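Side-chain contact in Lmo1076 protein (Listeria monocytogenes serovar 1/2a, PDB 5JQC), which is a putative secreted autolysin, probably an amidase acting in cell-wall degradation, represented here by its three GW-dipeptide repeat domains: residues A[40-45]-A[74-79]. Numbering follows the deposited sequence.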
loop_
_atom_site.group_PDB
_atom_site.type_symbol
_atom_site.label_atom_id
_atom_site.label_comp_id
_atom_site.label_asym_id
_atom_site.label_seq_id
_atom_site.Cartn_x
_atom_site.Cartn_y
_atom_site.Cartn_z
ATOM N N GLY A 40 -27.046 3.394 28.182
ATOM C CA GLY A 40 -26.317 2.172 28.444
ATOM C C GLY A 40 -26.817 1.058 27.558
ATOM O O GLY A 40 -27.716 1.270 26.743
ATOM N N ILE A 41 -26.221 -0.125 27.691
ATOM C CA ILE A 41 -26.733 -1.298 27.005
ATOM C C ILE A 41 -28.216 -1.422 27.309
ATOM O O ILE A 41 -28.629 -1.377 28.475
ATOM C CB ILE A 41 -25.967 -2.549 27.453
ATOM C CG1 ILE A 41 -24.480 -2.413 27.121
ATOM C CG2 ILE A 41 -26.533 -3.796 26.802
ATOM C CD1 ILE A 41 -23.601 -3.377 27.898
ATOM N N TYR A 42 -29.023 -1.590 26.262
ATOM C CA TYR A 42 -30.471 -1.487 26.394
ATOM C C TYR A 42 -31.029 -2.385 27.497
ATOM O O TYR A 42 -30.649 -3.553 27.639
ATOM C CB TYR A 42 -31.126 -1.825 25.069
ATOM C CG TYR A 42 -32.632 -1.906 25.127
ATOM C CD1 TYR A 42 -33.394 -0.773 25.376
ATOM C CD2 TYR A 42 -33.291 -3.113 24.907
ATOM C CE1 TYR A 42 -34.778 -0.835 25.412
ATOM C CE2 TYR A 42 -34.680 -3.192 24.938
ATOM C CZ TYR A 42 -35.417 -2.046 25.191
ATOM O OH TYR A 42 -36.795 -2.116 25.230
ATOM N N ASN A 43 -31.922 -1.800 28.302
ATOM C CA ASN A 43 -32.747 -2.523 29.274
ATOM C C ASN A 43 -31.909 -3.256 30.324
ATOM O O ASN A 43 -32.265 -4.346 30.789
ATOM C CB ASN A 43 -33.710 -3.489 28.579
ATOM C CG ASN A 43 -34.813 -3.954 29.512
ATOM O OD1 ASN A 43 -35.267 -3.184 30.354
ATOM N ND2 ASN A 43 -35.215 -5.222 29.401
ATOM N N THR A 44 -30.789 -2.648 30.713
ATOM C CA THR A 44 -29.965 -3.152 31.800
ATOM C C THR A 44 -30.148 -2.360 33.090
ATOM O O THR A 44 -29.737 -2.835 34.157
ATOM C CB THR A 44 -28.489 -3.139 31.384
ATOM O OG1 THR A 44 -28.129 -1.812 30.981
ATOM C CG2 THR A 44 -28.286 -4.069 30.198
ATOM N N SER A 45 -30.764 -1.182 33.018
ATOM C CA SER A 45 -31.103 -0.374 34.183
ATOM C C SER A 45 -32.281 0.521 33.810
ATOM O O SER A 45 -32.734 0.547 32.660
ATOM C CB SER A 45 -29.914 0.470 34.653
ATOM O OG SER A 45 -29.578 1.416 33.646
ATOM N N GLY A 74 -29.735 -9.034 22.377
ATOM C CA GLY A 74 -28.872 -8.674 21.259
ATOM C C GLY A 74 -27.563 -8.075 21.753
ATOM O O GLY A 74 -27.221 -8.185 22.929
ATOM N N THR A 75 -26.849 -7.433 20.823
ATOM C CA THR A 75 -25.571 -6.781 21.092
ATOM C C THR A 75 -25.728 -5.282 20.912
ATOM O O THR A 75 -26.213 -4.831 19.872
ATOM C CB THR A 75 -24.469 -7.296 20.162
ATOM O OG1 THR A 75 -24.240 -8.684 20.430
ATOM C CG2 THR A 75 -23.170 -6.535 20.390
ATOM N N TRP A 76 -25.336 -4.518 21.932
ATOM C CA TRP A 76 -25.335 -3.061 21.880
ATOM C C TRP A 76 -23.896 -2.552 21.884
ATOM O O TRP A 76 -23.050 -3.086 22.608
ATOM C CB TRP A 76 -26.139 -2.479 23.060
ATOM C CG TRP A 76 -27.594 -2.492 22.744
ATOM C CD1 TRP A 76 -28.332 -1.461 22.235
ATOM C CD2 TRP A 76 -28.480 -3.615 22.825
ATOM N NE1 TRP A 76 -29.622 -1.865 22.014
ATOM C CE2 TRP A 76 -29.741 -3.183 22.371
ATOM C CE3 TRP A 76 -28.332 -4.939 23.255
ATOM C CZ2 TRP A 76 -30.853 -4.023 22.343
ATOM C CZ3 TRP A 76 -29.435 -5.772 23.220
ATOM C CH2 TRP A 76 -30.680 -5.311 22.767
ATOM N N VAL A 77 -23.620 -1.526 21.074
ATOM C CA VAL A 77 -22.275 -0.971 20.957
ATOM C C VAL A 77 -22.294 0.522 21.281
ATOM O O VAL A 77 -23.222 1.248 20.908
ATOM C CB VAL A 77 -21.674 -1.232 19.550
ATOM C CG1 VAL A 77 -21.742 -2.714 19.212
ATOM C CG2 VAL A 77 -22.357 -0.415 18.471
ATOM N N GLN A 78 -21.252 0.980 21.984
ATOM C CA GLN A 78 -21.101 2.390 22.349
ATOM C C GLN A 78 -20.334 3.125 21.256
ATOM O O GLN A 78 -19.134 2.895 21.079
ATOM C CB GLN A 78 -20.367 2.545 23.689
ATOM C CG GLN A 78 -20.130 3.999 24.091
ATOM C CD GLN A 78 -19.095 4.171 25.196
ATOM O OE1 GLN A 78 -17.956 3.733 25.066
ATOM N NE2 GLN A 78 -19.493 4.814 26.288
ATOM N N PHE A 79 -21.016 4.021 20.545
ATOM C CA PHE A 79 -20.441 4.759 19.434
ATOM C C PHE A 79 -20.292 6.233 19.783
ATOM O O PHE A 79 -20.983 6.762 20.659
ATOM C CB PHE A 79 -21.299 4.647 18.178
ATOM C CG PHE A 79 -22.637 5.326 18.298
ATOM C CD1 PHE A 79 -23.621 4.810 19.129
ATOM C CD2 PHE A 79 -22.917 6.472 17.573
ATOM C CE1 PHE A 79 -24.843 5.429 19.241
ATOM C CE2 PHE A 79 -24.151 7.091 17.682
ATOM C CZ PHE A 79 -25.109 6.566 18.520
#
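One face of the Trp76 indole is covered by Tyr42, whose CB rather than its ring makes the closest approach. That carbon rides 3.2 Å above the indole plane, displaced toward the rim, and its C-H forms a CH-pi contact with the five-membered ring, 3.6 Å from the ring centroid. Tyr42 CB lies closest to Trp76 CE2, at 3.3 Å, with NE1 and CZ2 of the same indole flanking that corner. The phenol ring comes nearest through Tyr42 CD2, 3.7 Å from Trp76 CZ2, in an oblique approach that is neither a stack nor edge-to-face; its plane is inclined by 32° to the six-membered ring, and the centroids of the two rings are 5.6 Å apart. Asn43 CB lies over the centre of one face of the Tyr42 ring. With Tyr42 CG turned anti to the backbone N (chi1 173°), CB faces the indole while the phenol runs alongside it in the same direction, its end leading away from the strand. Here, in the first GW domain of the chain, a domain related to SH3, the contact lays the loop between strands 36-37 and 53-54 against strand 74-81 of an antiparallel sheet. Beside the tyrosine, Ile41 sets CG2 4.0 Å from Trp76 CB, while its side chain also reaches Thr71 and Trp88. The loop residues form a type II beta turn from Ile41 to Thr44, in which Thr44 OG1 donates to Ile41 O at 2.6 Å, in the carbonyl plane; the same oxygen also takes a weak bond from Thr44 N.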